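Local coordinates for NO-binding heme-dependent sensor protein (Shewanella oneidensis, PDB 4U9B) that binds heme and works as an H-NOX gas sensor in signalling, taking up nitric oxide at the heme iron, at residues E105-K108 with E112-L115; K2-N7 with A78-D83. All coordinates share one frame; numbering follows the deposited sequence.

Contact 1 of 2, residues E105-K108 with E112-L115; sequences EVNK and EPSL. With HEM (protoporphyrin IX containing Fe), chain B.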
ATOM      1  N   GLU A 105      10.549   6.820 -10.059  1.00 25.25           N
ATOM      2  CA  GLU A 105      11.302   7.315  -8.913  1.00 27.18           C
ATOM      3  C   GLU A 105      11.633   6.193  -7.934  1.00 24.93           C
ATOM      4  O   GLU A 105      12.683   6.217  -7.294  1.00 25.56           O
ATOM      5  CB  GLU A 105      10.528   8.430  -8.202  1.00 29.45           C
ATOM      6  CG  GLU A 105      10.251   9.664  -9.068  1.00 33.07           C
ATOM      7  CD  GLU A 105      11.511  10.287  -9.651  1.00 39.18           C
ATOM      8  OE1 GLU A 105      12.591  10.142  -9.046  1.00 40.47           O
ATOM      9  OE2 GLU A 105      11.414  10.925 -10.721  1.00 41.46           O
ATOM     10  N   VAL A 106      10.748   5.208  -7.815  1.00 25.00           N
ATOM     11  CA  VAL A 106      11.022   4.065  -6.947  1.00 22.62           C
ATOM     12  C   VAL A 106      12.155   3.225  -7.525  1.00 23.70           C
ATOM     13  O   VAL A 106      13.007   2.742  -6.789  1.00 22.73           O
ATOM     14  CB  VAL A 106       9.773   3.178  -6.745  1.00 22.22           C
ATOM     15  CG1 VAL A 106      10.135   1.870  -6.030  1.00 24.25           C
ATOM     16  CG2 VAL A 106       8.716   3.931  -5.950  1.00 25.63           C
ATOM     17  N   ASN A 107      12.164   3.047  -8.842  1.00 25.06           N
ATOM     18  CA  ASN A 107      13.211   2.254  -9.478  1.00 28.44           C
ATOM     19  C   ASN A 107      14.554   2.976  -9.480  1.00 29.98           C
ATOM     20  O   ASN A 107      15.610   2.346  -9.587  1.00 28.72           O
ATOM     21  CB  ASN A 107      12.808   1.887 -10.905  1.00 28.22           C
ATOM     22  CG  ASN A 107      12.011   0.597 -10.964  1.00 29.72           C
ATOM     23  OD1 ASN A 107      12.576  -0.495 -10.914  1.00 32.17           O
ATOM     24  ND2 ASN A 107      10.693   0.717 -11.062  1.00 31.48           N
ATOM     25  N   LYS A 108      14.510   4.299  -9.355  1.00 29.54           N
ATOM     26  CA  LYS A 108      15.727   5.090  -9.218  1.00 27.88           C
ATOM     27  C   LYS A 108      16.287   4.982  -7.802  1.00 27.46           C
ATOM     28  O   LYS A 108      17.502   4.992  -7.605  1.00 28.22           O
ATOM     29  CB  LYS A 108      15.458   6.557  -9.567  1.00 27.73           C
ATOM     30  CG  LYS A 108      15.381   6.837 -11.061  1.00 28.24           C
ATOM     31  CD  LYS A 108      14.697   8.171 -11.372  1.00 29.34           C
ATOM     32  CE  LYS A 108      15.352   9.346 -10.662  1.00 30.21           C
ATOM     33  NZ  LYS A 108      14.647  10.626 -10.952  1.00 28.46           N
ATOM     34  N   GLU A 112      15.962  -3.162  -7.726  1.00 25.23           N
ATOM     35  CA  GLU A 112      15.036  -4.220  -8.127  1.00 25.86           C
ATOM     36  C   GLU A 112      13.796  -4.300  -7.235  1.00 25.42           C
ATOM     37  O   GLU A 112      13.540  -5.328  -6.606  1.00 26.81           O
ATOM     38  CB  GLU A 112      15.759  -5.567  -8.136  1.00 29.33           C
ATOM     39  CG  GLU A 112      16.812  -5.683  -9.227  1.00 35.02           C
ATOM     40  CD  GLU A 112      17.410  -7.075  -9.326  1.00 43.35           C
ATOM     41  OE1 GLU A 112      17.140  -7.909  -8.435  1.00 44.23           O
ATOM     42  OE2 GLU A 112      18.147  -7.337 -10.300  1.00 47.87           O
ATOM     43  N   PRO A 113      13.014  -3.213  -7.187  1.00 23.70           N
ATOM     44  CA  PRO A 113      11.777  -3.218  -6.404  1.00 22.69           C
ATOM     45  C   PRO A 113      10.723  -4.103  -7.052  1.00 22.90           C
ATOM     46  O   PRO A 113      10.821  -4.371  -8.250  1.00 25.02           O
ATOM     47  CB  PRO A 113      11.351  -1.749  -6.416  1.00 22.14           C
ATOM     48  CG  PRO A 113      11.877  -1.233  -7.712  1.00 22.65           C
ATOM     49  CD  PRO A 113      13.173  -1.967  -7.958  1.00 24.65           C
ATOM     50  N   SER A 114       9.744  -4.551  -6.271  1.00 21.55           N
ATOM     51  CA  SER A 114       8.626  -5.331  -6.790  1.00 24.75           C
ATOM     52  C   SER A 114       7.352  -4.503  -6.700  1.00 22.49           C
ATOM     53  O   SER A 114       6.663  -4.499  -5.679  1.00 21.09           O
ATOM     54  CB  SER A 114       8.472  -6.644  -6.021  1.00 27.66           C
ATOM     55  OG  SER A 114       9.590  -7.488  -6.239  1.00 29.00           O
ATOM     56  N   LEU A 115       7.059  -3.791  -7.782  1.00 21.72           N
ATOM     57  CA  LEU A 115       5.929  -2.880  -7.817  1.00 21.42           C
ATOM     58  C   LEU A 115       4.742  -3.527  -8.509  1.00 19.66           C
ATOM     59  O   LEU A 115       4.914  -4.385  -9.375  1.00 18.66           O
ATOM     60  CB  LEU A 115       6.312  -1.583  -8.534  1.00 22.53           C
ATOM     61  CG  LEU A 115       7.297  -0.679  -7.795  1.00 25.00           C
ATOM     62  CD1 LEU A 115       7.815   0.403  -8.728  1.00 24.13           C
ATOM     63  CD2 LEU A 115       6.644  -0.063  -6.567  1.00 24.94           C
TER
HETATM   64  CHA HEM B 201       4.485  -0.977  -3.157  1.00 18.94           C
HETATM   65  CHB HEM B 201       0.379   1.039  -4.738  1.00 17.84           C
HETATM   66  CHC HEM B 201       2.114   5.438  -3.777  1.00 22.34           C
HETATM   67  CHD HEM B 201       6.531   3.481  -3.360  1.00 19.74           C
HETATM   68  C1A HEM B 201       3.165  -0.800  -3.489  1.00 16.36           C
HETATM   69  C2A HEM B 201       2.099  -1.768  -3.321  1.00 17.66           C
HETATM   70  C3A HEM B 201       0.969  -1.201  -3.757  1.00 19.07           C
HETATM   71  C4A HEM B 201       1.276   0.135  -4.215  1.00 16.69           C
HETATM   72  CMA HEM B 201      -0.434  -1.832  -3.780  1.00 18.26           C
HETATM   73  CAA HEM B 201       2.241  -3.195  -2.744  1.00 20.86           C
HETATM   74  CBA HEM B 201       3.011  -4.103  -3.706  1.00 20.90           C
HETATM   75  CGA HEM B 201       2.124  -4.770  -4.734  1.00 20.79           C
HETATM   76  O1A HEM B 201       2.662  -5.562  -5.558  1.00 18.80           O
HETATM   77  O2A HEM B 201       0.887  -4.531  -4.751  1.00 20.05           O
HETATM   78  C1B HEM B 201       0.456   2.399  -4.567  1.00 19.64           C
HETATM   79  C2B HEM B 201      -0.631   3.338  -4.733  1.00 17.62           C
HETATM   80  C3B HEM B 201      -0.149   4.569  -4.479  1.00 20.65           C
HETATM   81  C4B HEM B 201       1.251   4.424  -4.122  1.00 21.45           C
HETATM   82  CMB HEM B 201      -2.047   2.894  -5.163  1.00 17.93           C
HETATM   83  CAB HEM B 201      -0.858   5.944  -4.488  1.00 22.02           C
HETATM   84  CBB HEM B 201      -2.183   6.097  -4.397  1.00 25.41           C
HETATM   85  C1C HEM B 201       3.473   5.299  -3.583  1.00 23.21           C
HETATM   86  C2C HEM B 201       4.396   6.371  -3.287  1.00 23.38           C
HETATM   87  C3C HEM B 201       5.628   5.860  -3.178  1.00 21.14           C
HETATM   88  C4C HEM B 201       5.525   4.422  -3.392  1.00 21.92           C
HETATM   89  CMC HEM B 201       3.995   7.854  -3.138  1.00 25.31           C
HETATM   90  CAC HEM B 201       6.882   6.715  -2.855  1.00 24.26           C
HETATM   91  CBC HEM B 201       8.134   6.265  -2.991  1.00 34.22           C
HETATM   92  C1D HEM B 201       6.374   2.126  -3.167  1.00 20.11           C
HETATM   93  C2D HEM B 201       7.424   1.242  -2.722  1.00 20.12           C
HETATM   94  C3D HEM B 201       6.788  -0.145  -2.659  1.00 18.80           C
HETATM   95  C4D HEM B 201       5.418   0.033  -3.074  1.00 18.66           C
HETATM   96  CMD HEM B 201       8.877   1.615  -2.371  1.00 21.15           C
HETATM   97  CAD HEM B 201       7.459  -1.463  -2.238  1.00 19.68           C
HETATM   98  CBD HEM B 201       8.073  -2.155  -3.452  1.00 20.18           C
HETATM   99  CGD HEM B 201       8.711  -3.442  -3.001  1.00 20.63           C
HETATM  100  O1D HEM B 201       8.330  -3.934  -1.911  1.00 22.04           O
HETATM  101  O2D HEM B 201       9.593  -3.980  -3.726  1.00 21.26           O
HETATM  102  NA  HEM B 201       2.624   0.355  -4.031  1.00 17.74           N
HETATM  103  NB  HEM B 201       1.585   3.089  -4.192  1.00 20.43           N
HETATM  104  NC  HEM B 201       4.198   4.123  -3.640  1.00 21.71           N
HETATM  105  ND  HEM B 201       5.211   1.381  -3.364  1.00 19.89           N
HETATM  106 FE   HEM B 201       3.455   2.227  -4.006  1.00 20.95          FE

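Contact 2 of 2, residues K2-N7 with A78-D83; sequences KGIIFN and ASRHTD. With HEM (protoporphyrin IX containing Fe), chain B.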
ATOM      1  N   LYS A   2      10.224  -4.699   0.025  1.00 18.81           N
ATOM      2  CA  LYS A   2      11.296  -3.866   0.551  1.00 18.04           C
ATOM      3  C   LYS A   2      11.082  -3.568   2.029  1.00 19.33           C
ATOM      4  O   LYS A   2       9.950  -3.508   2.510  1.00 19.58           O
ATOM      5  CB  LYS A   2      11.411  -2.561  -0.245  1.00 19.84           C
ATOM      6  CG  LYS A   2      12.020  -2.730  -1.636  1.00 20.20           C
ATOM      7  CD  LYS A   2      13.465  -3.209  -1.560  1.00 21.78           C
ATOM      8  CE  LYS A   2      14.090  -3.375  -2.932  1.00 23.87           C
ATOM      9  NZ  LYS A   2      15.414  -4.058  -2.837  1.00 23.90           N
ATOM     10  N   GLY A   3      12.188  -3.391   2.744  1.00 19.78           N
ATOM     11  CA  GLY A   3      12.157  -3.174   4.177  1.00 19.91           C
ATOM     12  C   GLY A   3      11.349  -1.965   4.601  1.00 20.59           C
ATOM     13  O   GLY A   3      10.808  -1.944   5.703  1.00 22.07           O
ATOM     14  N   ILE A   4      11.264  -0.956   3.737  1.00 20.59           N
ATOM     15  CA  ILE A   4      10.514   0.252   4.071  1.00 23.42           C
ATOM     16  C   ILE A   4       9.067  -0.103   4.401  1.00 21.25           C
ATOM     17  O   ILE A   4       8.472   0.465   5.313  1.00 20.58           O
ATOM     18  CB  ILE A   4      10.549   1.303   2.929  1.00 23.32           C
ATOM     19  CG1 ILE A   4       9.645   2.489   3.273  1.00 24.62           C
ATOM     20  CG2 ILE A   4      10.120   0.694   1.601  1.00 21.88           C
ATOM     21  CD1 ILE A   4       9.944   3.747   2.470  1.00 28.31           C
ATOM     22  N   ILE A   5       8.513  -1.066   3.676  1.00 18.12           N
ATOM     23  CA  ILE A   5       7.139  -1.489   3.917  1.00 18.75           C
ATOM     24  C   ILE A   5       7.025  -2.087   5.315  1.00 19.16           C
ATOM     25  O   ILE A   5       6.087  -1.785   6.053  1.00 19.19           O
ATOM     26  CB  ILE A   5       6.670  -2.514   2.867  1.00 19.57           C
ATOM     27  CG1 ILE A   5       6.862  -1.957   1.449  1.00 21.90           C
ATOM     28  CG2 ILE A   5       5.214  -2.898   3.108  1.00 18.59           C
ATOM     29  CD1 ILE A   5       6.110  -0.665   1.164  1.00 24.08           C
ATOM     30  N   PHE A   6       7.993  -2.925   5.675  1.00 20.82           N
ATOM     31  CA  PHE A   6       8.050  -3.500   7.012  1.00 21.32           C
ATOM     32  C   PHE A   6       8.271  -2.426   8.071  1.00 23.07           C
ATOM     33  O   PHE A   6       7.726  -2.512   9.166  1.00 22.87           O
ATOM     34  CB  PHE A   6       9.163  -4.546   7.106  1.00 19.59           C
ATOM     35  CG  PHE A   6       8.897  -5.789   6.317  1.00 18.51           C
ATOM     36  CD1 PHE A   6       8.219  -6.854   6.887  1.00 20.00           C
ATOM     37  CD2 PHE A   6       9.326  -5.898   5.007  1.00 19.30           C
ATOM     38  CE1 PHE A   6       7.979  -8.004   6.164  1.00 19.61           C
ATOM     39  CE2 PHE A   6       9.085  -7.042   4.278  1.00 19.73           C
ATOM     40  CZ  PHE A   6       8.409  -8.098   4.857  1.00 19.47           C
ATOM     41  N   ASN A   7       9.077  -1.420   7.749  1.00 22.95           N
ATOM     42  CA  ASN A   7       9.344  -0.346   8.699  1.00 25.14           C
ATOM     43  C   ASN A   7       8.075   0.427   9.033  1.00 24.70           C
ATOM     44  O   ASN A   7       7.836   0.764  10.192  1.00 24.01           O
ATOM     45  CB  ASN A   7      10.406   0.618   8.159  1.00 24.89           C
ATOM     46  CG  ASN A   7      11.782  -0.016   8.060  1.00 24.86           C
ATOM     47  OD1 ASN A   7      12.091  -0.991   8.756  1.00 28.08           O
ATOM     48  ND2 ASN A   7      12.620   0.541   7.196  1.00 23.43           N
ATOM     49  N   ALA A  78       5.197   8.918   2.043  1.00 27.31           N
ATOM     50  CA  ALA A  78       5.309  10.345   1.770  1.00 29.63           C
ATOM     51  C   ALA A  78       6.371  10.992   2.654  1.00 32.06           C
ATOM     52  O   ALA A  78       7.114  11.862   2.205  1.00 31.37           O
ATOM     53  CB  ALA A  78       3.964  11.029   1.972  1.00 31.68           C
ATOM     54  N   SER A  79       6.439  10.557   3.909  1.00 34.68           N
ATOM     55  CA  SER A  79       7.402  11.100   4.864  1.00 35.47           C
ATOM     56  C   SER A  79       8.842  10.756   4.496  1.00 32.29           C
ATOM     57  O   SER A  79       9.746  11.578   4.654  1.00 32.59           O
ATOM     58  CB  SER A  79       7.101  10.583   6.270  1.00 40.73           C
ATOM     59  OG  SER A  79       5.988  11.256   6.831  1.00 48.69           O
ATOM     60  N   ARG A  80       9.047   9.535   4.015  1.00 29.13           N
ATOM     61  CA  ARG A  80      10.381   9.047   3.684  1.00 28.76           C
ATOM     62  C   ARG A  80      10.815   9.466   2.278  1.00 27.64           C
ATOM     63  O   ARG A  80      12.010   9.500   1.980  1.00 28.86           O
ATOM     64  CB  ARG A  80      10.429   7.521   3.822  1.00 30.23           C
ATOM     65  CG  ARG A  80      10.310   7.024   5.263  1.00 28.71           C
ATOM     66  CD  ARG A  80       9.960   5.540   5.312  1.00 29.95           C
ATOM     67  NE  ARG A  80      10.022   4.980   6.663  1.00 32.84           N
ATOM     68  CZ  ARG A  80       9.093   5.158   7.599  1.00 34.94           C
ATOM     69  NH1 ARG A  80       8.022   5.902   7.353  1.00 32.25           N
ATOM     70  NH2 ARG A  80       9.240   4.597   8.793  1.00 34.65           N
ATOM     71  N   HIS A  81       9.849   9.787   1.422  1.00 25.73           N
ATOM     72  CA  HIS A  81      10.139  10.195   0.047  1.00 26.57           C
ATOM     73  C   HIS A  81       9.372  11.460  -0.324  1.00 30.00           C
ATOM     74  O   HIS A  81       8.601  11.469  -1.282  1.00 31.06           O
ATOM     75  CB  HIS A  81       9.796   9.067  -0.930  1.00 26.36           C
ATOM     76  CG  HIS A  81      10.595   7.819  -0.713  1.00 26.56           C
ATOM     77  ND1 HIS A  81      11.956   7.762  -0.918  1.00 26.81           N
ATOM     78  CD2 HIS A  81      10.221   6.582  -0.306  1.00 24.83           C
ATOM     79  CE1 HIS A  81      12.388   6.542  -0.645  1.00 23.65           C
ATOM     80  NE2 HIS A  81      11.357   5.810  -0.273  1.00 23.37           N
ATOM     81  N   THR A  82       9.599  12.528   0.432  1.00 32.65           N
ATOM     82  CA  THR A  82       8.848  13.766   0.250  1.00 37.62           C
ATOM     83  C   THR A  82       9.052  14.359  -1.143  1.00 38.60           C
ATOM     84  O   THR A  82       8.121  14.921  -1.721  1.00 41.85           O
ATOM     85  CB  THR A  82       9.242  14.817   1.301  1.00 41.63           C
ATOM     86  OG1 THR A  82      10.634  15.137   1.165  1.00 42.92           O
ATOM     87  CG2 THR A  82       8.976  14.297   2.706  1.00 43.98           C
ATOM     88  N   ASP A  83      10.262  14.227  -1.681  1.00 39.63           N
ATOM     89  CA  ASP A  83      10.578  14.757  -3.008  1.00 44.68           C
ATOM     90  C   ASP A  83       9.665  14.170  -4.079  1.00 45.19           C
ATOM     91  O   ASP A  83       9.272  14.862  -5.018  1.00 46.93           O
ATOM     92  CB  ASP A  83      12.040  14.472  -3.373  1.00 46.89           C
ATOM     93  CG  ASP A  83      12.987  15.578  -2.932  1.00 49.09           C
ATOM     94  OD1 ASP A  83      12.617  16.378  -2.047  1.00 48.30           O
ATOM     95  OD2 ASP A  83      14.110  15.641  -3.475  1.00 51.63           O
TER
HETATM   96  CHA HEM B 201       4.485  -0.977  -3.157  1.00 18.94           C
HETATM   97  CHB HEM B 201       0.379   1.039  -4.738  1.00 17.84           C
HETATM   98  CHC HEM B 201       2.114   5.438  -3.777  1.00 22.34           C
HETATM   99  CHD HEM B 201       6.531   3.481  -3.360  1.00 19.74           C
HETATM  100  C1A HEM B 201       3.165  -0.800  -3.489  1.00 16.36           C
HETATM  101  C2A HEM B 201       2.099  -1.768  -3.321  1.00 17.66           C
HETATM  102  C3A HEM B 201       0.969  -1.201  -3.757  1.00 19.07           C
HETATM  103  C4A HEM B 201       1.276   0.135  -4.215  1.00 16.69           C
HETATM  104  CMA HEM B 201      -0.434  -1.832  -3.780  1.00 18.26           C
HETATM  105  CAA HEM B 201       2.241  -3.195  -2.744  1.00 20.86           C
HETATM  106  CBA HEM B 201       3.011  -4.103  -3.706  1.00 20.90           C
HETATM  107  CGA HEM B 201       2.124  -4.770  -4.734  1.00 20.79           C
HETATM  108  O1A HEM B 201       2.662  -5.562  -5.558  1.00 18.80           O
HETATM  109  O2A HEM B 201       0.887  -4.531  -4.751  1.00 20.05           O
HETATM  110  C1B HEM B 201       0.456   2.399  -4.567  1.00 19.64           C
HETATM  111  C2B HEM B 201      -0.631   3.338  -4.733  1.00 17.62           C
HETATM  112  C3B HEM B 201      -0.149   4.569  -4.479  1.00 20.65           C
HETATM  113  C4B HEM B 201       1.251   4.424  -4.122  1.00 21.45           C
HETATM  114  CMB HEM B 201      -2.047   2.894  -5.163  1.00 17.93           C
HETATM  115  CAB HEM B 201      -0.858   5.944  -4.488  1.00 22.02           C
HETATM  116  CBB HEM B 201      -2.183   6.097  -4.397  1.00 25.41           C
HETATM  117  C1C HEM B 201       3.473   5.299  -3.583  1.00 23.21           C
HETATM  118  C2C HEM B 201       4.396   6.371  -3.287  1.00 23.38           C
HETATM  119  C3C HEM B 201       5.628   5.860  -3.178  1.00 21.14           C
HETATM  120  C4C HEM B 201       5.525   4.422  -3.392  1.00 21.92           C
HETATM  121  CMC HEM B 201       3.995   7.854  -3.138  1.00 25.31           C
HETATM  122  CAC HEM B 201       6.882   6.715  -2.855  1.00 24.26           C
HETATM  123  CBC HEM B 201       8.134   6.265  -2.991  1.00 34.22           C
HETATM  124  C1D HEM B 201       6.374   2.126  -3.167  1.00 20.11           C
HETATM  125  C2D HEM B 201       7.424   1.242  -2.722  1.00 20.12           C
HETATM  126  C3D HEM B 201       6.788  -0.145  -2.659  1.00 18.80           C
HETATM  127  C4D HEM B 201       5.418   0.033  -3.074  1.00 18.66           C
HETATM  128  CMD HEM B 201       8.877   1.615  -2.371  1.00 21.15           C
HETATM  129  CAD HEM B 201       7.459  -1.463  -2.238  1.00 19.68           C
HETATM  130  CBD HEM B 201       8.073  -2.155  -3.452  1.00 20.18           C
HETATM  131  CGD HEM B 201       8.711  -3.442  -3.001  1.00 20.63           C
HETATM  132  O1D HEM B 201       8.330  -3.934  -1.911  1.00 22.04           O
HETATM  133  O2D HEM B 201       9.593  -3.980  -3.726  1.00 21.26           O
HETATM  134  NA  HEM B 201       2.624   0.355  -4.031  1.00 17.74           N
HETATM  135  NB  HEM B 201       1.585   3.089  -4.192  1.00 20.43           N
HETATM  136  NC  HEM B 201       4.198   4.123  -3.640  1.00 21.71           N
HETATM  137  ND  HEM B 201       5.211   1.381  -3.364  1.00 19.89           N
HETATM  138 FE   HEM B 201       3.455   2.227  -4.006  1.00 20.95          FE

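Contact 1 of 2, residues E105-K108 with E112-L115
Apolar packing carries most of this contact: Val106 wedges between Pro113, Leu115 and the heme. With CG1 anti to the backbone N (chi1 171°), that branch reaches Pro113 CB and Leu115 CD1 alike, each at 3.8 Å from Val106 CG1. The other branch turns to the porphyrin, Val106 CG2 lying 3.4 Å from the methine carbon CHD of HEM. Leu115 meets Val106 tip to tip through CD1, while its CD2 stands over pyrrole ring D, 3.7 Å from HEM C4D. With both methyl branches cut away, as by an alanine at Val106, Pro113 CB and Leu115 CD1 would probably lose their shared partner and a gap would open beside HEM CHD. The setting is the heme pocket of the H-NOX fold: helix 98-109 also bears His103, which binds the iron axially in another structure of this protein; here nitric oxide lies on this heme face, lined by Leu115, Ile98 and Ile102, and has probably taken the histidine's place. Asn107 crosses Pro113 at about a right angle, its amide oxygen packing on ring atoms CG and CD (Asn107 OD1 to Pro113 CD 3.4 Å); a bond from ND2 to His103 O fixes the amide's rotation. The backbone N-H of Ser114 grips the ring D propionate, Ser114 N to HEM O2D being 2.6 Å and nearly straight (172°). One helical turn apart, Lys108 NZ forms a salt bridge to Glu105 OE1 (2.8 Å), met on the syn side, 19° out of the carboxylate plane.

Contact 2 of 2, residues K2-N7 with A78-D83
Ile4 and the extended Arg80 chain lie alongside each other, pointing opposite ways, and hold the centre of the contact, with Ile4 CD1 3.4 Å from Arg80 CD. Ile4 CD1 also comes within 3.7 Å of His81 NE2, approaching the imidazole obliquely. Having CG1 anti to the backbone N (chi1 175°) aims the longer branch of Ile4 across at both residues. Asn7 CB touches Arg80 NH2 more loosely, at 4.2 Å.

His81 CD2 packs 3.4 Å from the vinyl carbon CBC of HEM, and Ile5 CD1 rests 3.7 Å from the propionate carbon CAD of HEM. At the start of helix 3-17 the backbone of Lys2 binds that propionate, Lys2 N being 2.8 Å from HEM O1D with an N-H...O angle of 167°.

A second shell positions these groups. The guanidinium of Arg80 is tied by NH2 to Asp11 in a salt bridge and by NH1 to the O of Gly76, while His81 NE2 is hydrogen-bonded to the Tyr110 hydroxyl. Lys2 NZ is held by Ala39 O, Ser41 OG and His111 O. The N-terminal helix and the junction at His81 thus help cover the heme face opposite the nitric oxide, the distal side of the H-NOX heme pocket.

Overall arrangement
The two contacts come in series along the chain: contact 2 closes before contact 1 opens, and their centres are about 12 Å apart. Contact 2 joins helix 3-17 to the junction of helices 62-80 and 82-85; contact 1 folds the end of helix 98-109 against the loop that leads to strand 117-122, an outer strand of the antiparallel sheet. They meet directly, Pro113 CA lying 4.2 Å from Lys2 CE, and share one heme carboxylate. They lie on opposite faces of the heme, Val106 and Leu115 on one, Ile5 and His81 on the other, so the porphyrin is sandwiched between them and the nitric oxide sits on the contact 1 side.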